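PDB 6VW7: NAD-dependent formate dehydrogenase gamma subunit from Cupriavidus necator, which binds a [2Fe-2S] cluster in a thioredoxin-like domain and probably relays electrons within an NAD-dependent formate dehydrogenase, pairing with its beta subunit. Local coordinates for residues A[85-89]-A[90-94]; A[99-102]-A[103-107]; A[114-118]-A[119-123]. All blocks are in the same frame, centred on the assembly; numbering follows the deposited sequence.

In the fold
All three interactions lie in the thioredoxin-like [2Fe-2S] ferredoxin domain and follow one another along the chain. Interaction 1 carries the end of strand 82-87 into helix 90-94 at the cluster; interaction 2 is a stretch of the next helix, 97-108; interaction 3 is the hairpin of strands 114-115 and 121-126. Their centres are about 13 Å (1 to 2), 14 Å (2 to 3) and 21 Å (1 to 3) apart. Strands 82-87 and 121-126 are neighbours in one mixed sheet, where V86 packs on L123; from the helix, L100 packs on V86 and Q105 CG on L123. Helix and sheet therefore share an apolar layer behind the cluster loop, with the hairpin turn remote from it.

Interaction 1: A[85-89]-A[90-94]; sequences QVCRA and EACQS. With FES (Fe2/s2 (inorganic) cluster), chain E.
A89, C92 and C87 carry this strand-loop-helix junction of the thioredoxin-like ferredoxin fold, in which the two cysteines bind one iron of the [2Fe-2S] cluster. The metal bonds measure 2.4 Å from C87 SG to FE1 and 2.5 Å from C92 SG to FE1, and the two CB atoms pack beside each other. C87 holds SG anti to its backbone N (chi1 -179°), which carries the sulfur off the strand end toward the iron. C87 SG also accepts a hydrogen bond from A89 N at 3.4 Å, nearly straight, a contact that could modestly stabilise charge on the thiolate. A89 stands at the N-cap position of helix 90-94: A89 O takes Q93 N at 2.9 Å, and A89 CB lies 3.7 Å from cluster S2. E90 OE1 makes a hydrogen bond to S188 of the beta subunit, and R88 forms a salt bridge with E436 of that subunit, so this junction also faces the partner chain. Q93 doubles back across the loop with its chain extended beyond CG; Q93 NE2 reaches R88 O at 2.7 Å with an N-H...O angle of 173°, the oxygen lying almost in the amide plane.

Interaction 2: A[99-102]-A[103-107]; sequences ALAE and HAQRA
Q105 folds back one helical turn onto A101 in helix 97-108, its amide bonding the A101 carbonyl. From Q105 CB, 3.8 Å from A101 O, the chain goes to Q105 CG, which lies 3.5 Å from that oxygen; CG is anti to Q105's own carbonyl carbon (chi1 -70°) and the chain runs extended beyond it. CD stays alongside, and Q105 NE2 closes on A101 O at 2.9 Å with an N-H...O angle of 171°. The oxygen lies in the amide plane of Q105, yet NE2 stands above the A101 carbonyl plane. The helical bond from Q105 N, 3.3 Å to A101 O, arrives from the opposite face, so two donors of one residue grip a single acceptor. One residue on, R106 bends at chi3 to set a guanidinium face over E102 O, with R106 NH1 3.7 Å from E102 CB. Its NH2 donates to a water that in turn donates to A99 O, bridging two turns. E102 OE2 is 4.3 Å from R106 NH1, too far for a salt bridge. In the fold, L100 and A104 pack on F153 of helix 150-160, where D154 OD1 hydrogen-bonds H103 NE2, while A101 and Q105 touch F112 in the loop leading to strand 114-115.

Interaction 3: A[114-118]-A[119-123]; sequences ETTAD and GQVTL
T116 and V121 join by backbone and side chain in the beta hairpin formed by strands 114-115 and 121-126. Backbone bonds come first: T116 N donates to V121 O at 2.8 Å, and L123 N to E114 O at 2.9 Å. G119 N closes the type I turn T116-G119 onto T116 O; G119 itself has positive phi (66°), a backbone shape readily taken without a side chain. Hydroxyl bonds form the second group. T115 and T122, a non-hydrogen-bonded antiparallel pair, place their OG1 atoms 2.6 Å apart in a hydrogen bond across the strands, and T122 OG1 also bonds G80 N. T116 OG1 lies between its backbone N and carbonyl carbon (chi1 58°), which turns it inward: it donates to D118 OD1 at 2.6 Å and accepts V121 N at 3.2 Å. D118 OD1 receives a further, weak bond from Q120 N at 3.3 Å. Between the two segments apolar contact is slight, with T116 CG2 3.9 Å from V121 CB. On the sheet's helix-facing side, V121 and L123 reach L108 of helix 97-108. A short turn whose inner hydroxyl both gives and accepts is thus tied together largely by polar bonds, and the aspartate's negative charge probably strengthens those ending on D118 OD1.

Interaction 1: A[85-89]-A[90-94]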
loop_
_atom_site.group_PDB
_atom_site.type_symbol
_atom_site.label_atom_id
_atom_site.label_comp_id
_atom_site.label_asym_id
_atom_site.label_seq_id
_atom_site.Cartn_x
_atom_site.Cartn_y
_atom_site.Cartn_z
ATOM N N GLN A 85 -1.609 -8.418 -15.200
ATOM C CA GLN A 85 -0.461 -7.765 -14.568
ATOM C C GLN A 85 0.253 -8.761 -13.667
ATOM O O GLN A 85 -0.369 -9.339 -12.769
ATOM C CB GLN A 85 -0.883 -6.545 -13.745
ATOM C CG GLN A 85 -1.638 -5.491 -14.536
ATOM C CD GLN A 85 -2.151 -4.377 -13.646
ATOM O OE1 GLN A 85 -1.376 -3.580 -13.146
ATOM N NE2 GLN A 85 -3.460 -4.314 -13.457
ATOM N N VAL A 86 1.550 -8.947 -13.900
ATOM C CA VAL A 86 2.401 -9.825 -13.101
ATOM C C VAL A 86 3.330 -8.950 -12.261
ATOM O O VAL A 86 4.091 -8.135 -12.801
ATOM C CB VAL A 86 3.206 -10.784 -13.994
ATOM C CG1 VAL A 86 4.122 -11.689 -13.151
ATOM C CG2 VAL A 86 2.260 -11.594 -14.890
ATOM N N CYS A 87 3.281 -9.122 -10.943
ATOM C CA CYS A 87 4.128 -8.316 -10.077
ATOM C C CYS A 87 5.591 -8.708 -10.236
ATOM O O CYS A 87 5.929 -9.894 -10.251
ATOM C CB CYS A 87 3.716 -8.448 -8.615
ATOM S SG CYS A 87 4.776 -7.391 -7.584
ATOM N N ARG A 88 6.449 -7.697 -10.382
ATOM C CA ARG A 88 7.878 -7.871 -10.584
ATOM C C ARG A 88 8.713 -7.347 -9.426
ATOM O O ARG A 88 9.946 -7.352 -9.515
ATOM C CB ARG A 88 8.313 -7.177 -11.878
ATOM C CG ARG A 88 7.833 -7.825 -13.180
ATOM C CD ARG A 88 8.686 -7.260 -14.316
ATOM N NE ARG A 88 10.112 -7.389 -14.003
ATOM C CZ ARG A 88 11.032 -6.459 -14.277
ATOM N NH1 ARG A 88 10.692 -5.325 -14.886
ATOM N NH2 ARG A 88 12.302 -6.667 -13.941
ATOM N N ALA A 89 8.082 -6.874 -8.356
ATOM C CA ALA A 89 8.781 -6.188 -7.281
ATOM C C ALA A 89 9.322 -7.187 -6.252
ATOM O O ALA A 89 9.115 -8.401 -6.354
ATOM C CB ALA A 89 7.863 -5.157 -6.629
ATOM N N GLU A 90 9.981 -6.650 -5.214
ATOM C CA GLU A 90 10.903 -7.438 -4.397
ATOM C C GLU A 90 10.225 -8.599 -3.665
ATOM O O GLU A 90 10.758 -9.713 -3.643
ATOM C CB GLU A 90 11.610 -6.527 -3.390
ATOM C CG GLU A 90 12.704 -5.641 -4.001
ATOM C CD GLU A 90 12.150 -4.317 -4.530
ATOM O OE1 GLU A 90 10.916 -4.223 -4.755
ATOM O OE2 GLU A 90 12.954 -3.377 -4.739
ATOM N N ALA A 91 9.081 -8.364 -3.009
ATOM C CA ALA A 91 8.529 -9.458 -2.210
ATOM C C ALA A 91 8.102 -10.617 -3.102
ATOM O O ALA A 91 8.363 -11.784 -2.786
ATOM C CB ALA A 91 7.386 -8.984 -1.320
ATOM N N CYS A 92 7.450 -10.322 -4.225
ATOM C CA CYS A 92 7.127 -11.396 -5.154
ATOM C C CYS A 92 8.375 -12.031 -5.754
ATOM O O CYS A 92 8.375 -13.237 -6.019
ATOM C CB CYS A 92 6.179 -10.885 -6.227
ATOM S SG CYS A 92 4.547 -10.648 -5.510
ATOM N N GLN A 93 9.431 -11.243 -5.999
ATOM C CA GLN A 93 10.705 -11.814 -6.438
ATOM C C GLN A 93 11.194 -12.886 -5.485
ATOM O O GLN A 93 11.733 -13.914 -5.918
ATOM C CB GLN A 93 11.784 -10.738 -6.541
ATOM C CG GLN A 93 11.697 -9.815 -7.724
ATOM C CD GLN A 93 12.640 -8.646 -7.566
ATOM O OE1 GLN A 93 13.662 -8.742 -6.863
ATOM N NE2 GLN A 93 12.286 -7.519 -8.169
ATOM N N SER A 94 11.090 -12.618 -4.177
ATOM C CA SER A 94 11.623 -13.518 -3.159
ATOM C C SER A 94 10.913 -14.861 -3.136
ATOM O O SER A 94 11.440 -15.815 -2.551
ATOM C CB SER A 94 11.557 -12.847 -1.788
ATOM O OG SER A 94 10.263 -12.916 -1.239
HETATM FE FE1 FES E . 4.449 -8.201 -5.359
HETATM FE FE2 FES E . 4.037 -6.536 -3.278
HETATM S S1 FES E . 2.510 -7.757 -4.361
HETATM S S2 FES E . 5.988 -7.189 -4.189
#

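Interaction 2: A[99-102]-A[103-107]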
loop_
_atom_site.group_PDB
_atom_site.type_symbol
_atom_site.label_atom_id
_atom_site.label_comp_id
_atom_site.label_asym_id
_atom_site.label_seq_id
_atom_site.Cartn_x
_atom_site.Cartn_y
_atom_site.Cartn_z
ATOM N N ALA A 99 10.781 -16.374 -12.282
ATOM C CA ALA A 99 10.452 -17.558 -13.071
ATOM C C ALA A 99 9.025 -17.486 -13.604
ATOM O O ALA A 99 8.759 -17.914 -14.732
ATOM C CB ALA A 99 10.647 -18.823 -12.232
ATOM N N LEU A 100 8.099 -16.949 -12.808
ATOM C CA LEU A 100 6.723 -16.814 -13.270
ATOM C C LEU A 100 6.642 -15.900 -14.484
ATOM O O LEU A 100 5.901 -16.184 -15.434
ATOM C CB LEU A 100 5.838 -16.287 -12.139
ATOM C CG LEU A 100 4.388 -15.959 -12.518
ATOM C CD1 LEU A 100 3.612 -17.206 -12.951
ATOM C CD2 LEU A 100 3.679 -15.254 -11.367
ATOM N N ALA A 101 7.405 -14.798 -14.472
ATOM C CA ALA A 101 7.415 -13.879 -15.610
ATOM C C ALA A 101 8.003 -14.538 -16.855
ATOM O O ALA A 101 7.534 -14.298 -17.974
ATOM C CB ALA A 101 8.192 -12.614 -15.257
ATOM N N GLU A 102 9.040 -15.359 -16.686
ATOM C CA GLU A 102 9.587 -16.083 -17.825
ATOM C C GLU A 102 8.572 -17.077 -18.364
ATOM O O GLU A 102 8.397 -17.202 -19.582
ATOM C CB GLU A 102 10.867 -16.816 -17.429
ATOM C CG GLU A 102 12.005 -15.928 -16.995
ATOM C CD GLU A 102 13.039 -16.690 -16.181
ATOM O OE1 GLU A 102 13.885 -16.042 -15.521
ATOM O OE2 GLU A 102 12.993 -17.941 -16.191
ATOM N N HIS A 103 7.896 -17.800 -17.468
ATOM C CA HIS A 103 6.893 -18.761 -17.910
ATOM C C HIS A 103 5.738 -18.070 -18.617
ATOM O O HIS A 103 5.257 -18.547 -19.650
ATOM C CB HIS A 103 6.360 -19.576 -16.736
ATOM C CG HIS A 103 5.182 -20.421 -17.103
ATOM N ND1 HIS A 103 5.299 -21.552 -17.883
ATOM C CD2 HIS A 103 3.860 -20.278 -16.845
ATOM C CE1 HIS A 103 4.103 -22.082 -18.072
ATOM N NE2 HIS A 103 3.211 -21.328 -17.453
ATOM N N ALA A 104 5.267 -16.951 -18.060
ATOM C CA ALA A 104 4.120 -16.266 -18.640
ATOM C C ALA A 104 4.384 -15.882 -20.088
ATOM O O ALA A 104 3.501 -16.017 -20.942
ATOM C CB ALA A 104 3.772 -15.032 -17.811
ATOM N N GLN A 105 5.602 -15.436 -20.389
ATOM C CA GLN A 105 5.930 -15.049 -21.757
ATOM C C GLN A 105 6.005 -16.265 -22.674
ATOM O O GLN A 105 5.567 -16.204 -23.828
ATOM C CB GLN A 105 7.245 -14.275 -21.766
ATOM C CG GLN A 105 7.122 -12.900 -21.130
ATOM C CD GLN A 105 8.466 -12.253 -20.858
ATOM O OE1 GLN A 105 9.020 -11.558 -21.707
ATOM N NE2 GLN A 105 8.995 -12.481 -19.661
ATOM N N ARG A 106 6.532 -17.388 -22.175
ATOM C CA ARG A 106 6.533 -18.608 -22.980
ATOM C C ARG A 106 5.115 -19.121 -23.209
ATOM O O ARG A 106 4.766 -19.510 -24.328
ATOM C CB ARG A 106 7.414 -19.679 -22.326
ATOM C CG ARG A 106 8.906 -19.344 -22.349
ATOM C CD ARG A 106 9.795 -20.480 -21.826
ATOM N NE ARG A 106 9.315 -21.062 -20.575
ATOM C CZ ARG A 106 9.856 -20.814 -19.384
ATOM N NH1 ARG A 106 10.904 -20.005 -19.286
ATOM N NH2 ARG A 106 9.359 -21.380 -18.290
ATOM N N ALA A 107 4.285 -19.133 -22.165
ATOM C CA ALA A 107 2.940 -19.677 -22.301
ATOM C C ALA A 107 2.071 -18.791 -23.189
ATOM O O ALA A 107 1.230 -19.292 -23.945
ATOM C CB ALA A 107 2.302 -19.850 -20.923
HETATM O O HOH W 1 9.757 -20.453 -15.348
#

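Interaction 3: A[114-118]-A[119-123]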
loop_
_atom_site.group_PDB
_atom_site.type_symbol
_atom_site.label_atom_id
_atom_site.label_comp_id
_atom_site.label_asym_id
_atom_site.label_seq_id
_atom_site.Cartn_x
_atom_site.Cartn_y
_atom_site.Cartn_z
ATOM N N GLU A 114 3.143 -6.330 -24.322
ATOM C CA GLU A 114 2.659 -6.869 -25.585
ATOM C C GLU A 114 1.356 -7.634 -25.380
ATOM O O GLU A 114 0.965 -7.969 -24.258
ATOM C CB GLU A 114 3.714 -7.768 -26.241
ATOM C CG GLU A 114 4.974 -7.018 -26.634
ATOM C CD GLU A 114 6.001 -7.903 -27.308
ATOM O OE1 GLU A 114 5.636 -9.015 -27.749
ATOM O OE2 GLU A 114 7.175 -7.483 -27.395
ATOM N N THR A 115 0.688 -7.903 -26.497
ATOM C CA THR A 115 -0.595 -8.586 -26.540
ATOM C C THR A 115 -0.478 -9.861 -27.366
ATOM O O THR A 115 0.203 -9.883 -28.397
ATOM C CB THR A 115 -1.667 -7.669 -27.128
ATOM O OG1 THR A 115 -1.749 -6.472 -26.346
ATOM C CG2 THR A 115 -3.027 -8.358 -27.157
ATOM N N THR A 116 -1.145 -10.920 -26.907
ATOM C CA THR A 116 -1.110 -12.205 -27.591
ATOM C C THR A 116 -1.616 -12.077 -29.025
ATOM O O THR A 116 -2.327 -11.133 -29.386
ATOM C CB THR A 116 -1.957 -13.239 -26.846
ATOM O OG1 THR A 116 -3.308 -12.767 -26.733
ATOM C CG2 THR A 116 -1.391 -13.509 -25.460
ATOM N N ALA A 117 -1.250 -13.068 -29.845
ATOM C CA ALA A 117 -1.607 -13.029 -31.259
ATOM C C ALA A 117 -3.114 -13.123 -31.468
ATOM O O ALA A 117 -3.640 -12.524 -32.414
ATOM C CB ALA A 117 -0.887 -14.149 -32.012
ATOM N N ASP A 118 -3.825 -13.849 -30.601
ATOM C CA ASP A 118 -5.282 -13.917 -30.659
ATOM C C ASP A 118 -5.963 -12.736 -29.970
ATOM O O ASP A 118 -7.192 -12.738 -29.847
ATOM C CB ASP A 118 -5.782 -15.236 -30.054
ATOM C CG ASP A 118 -5.594 -15.308 -28.544
ATOM O OD1 ASP A 118 -4.733 -14.585 -27.998
ATOM O OD2 ASP A 118 -6.309 -16.107 -27.900
ATOM N N GLY A 119 -5.197 -11.747 -29.505
ATOM C CA GLY A 119 -5.750 -10.554 -28.887
ATOM C C GLY A 119 -6.463 -10.744 -27.565
ATOM O O GLY A 119 -7.156 -9.822 -27.116
ATOM N N GLN A 120 -6.320 -11.899 -26.915
ATOM C CA GLN A 120 -7.076 -12.167 -25.695
ATOM C C GLN A 120 -6.405 -11.619 -24.441
ATOM O O GLN A 120 -7.100 -11.207 -23.502
ATOM C CB GLN A 120 -7.299 -13.674 -25.532
ATOM C CG GLN A 120 -8.371 -14.226 -26.460
ATOM C CD GLN A 120 -9.632 -13.389 -26.443
ATOM O OE1 GLN A 120 -10.335 -13.322 -25.434
ATOM N NE2 GLN A 120 -9.912 -12.723 -27.560
ATOM N N VAL A 121 -5.077 -11.582 -24.402
ATOM C CA VAL A 121 -4.343 -11.212 -23.199
ATOM C C VAL A 121 -3.304 -10.159 -23.553
ATOM O O VAL A 121 -2.567 -10.309 -24.533
ATOM C CB VAL A 121 -3.667 -12.434 -22.546
ATOM C CG1 VAL A 121 -2.658 -11.989 -21.469
ATOM C CG2 VAL A 121 -4.706 -13.355 -21.945
ATOM N N THR A 122 -3.258 -9.091 -22.761
ATOM C CA THR A 122 -2.140 -8.152 -22.749
ATOM C C THR A 122 -1.357 -8.378 -21.463
ATOM O O THR A 122 -1.923 -8.303 -20.366
ATOM C CB THR A 122 -2.624 -6.701 -22.838
ATOM O OG1 THR A 122 -3.192 -6.461 -24.133
ATOM C CG2 THR A 122 -1.473 -5.733 -22.606
ATOM N N LEU A 123 -0.064 -8.654 -21.602
ATOM C CA LEU A 123 0.819 -8.937 -20.475
ATOM C C LEU A 123 1.532 -7.654 -20.055
ATOM O O LEU A 123 2.223 -7.032 -20.869
ATOM C CB LEU A 123 1.828 -10.016 -20.858
ATOM C CG LEU A 123 2.795 -10.492 -19.778
ATOM C CD1 LEU A 123 2.020 -11.145 -18.654
ATOM C CD2 LEU A 123 3.784 -11.460 -20.399
#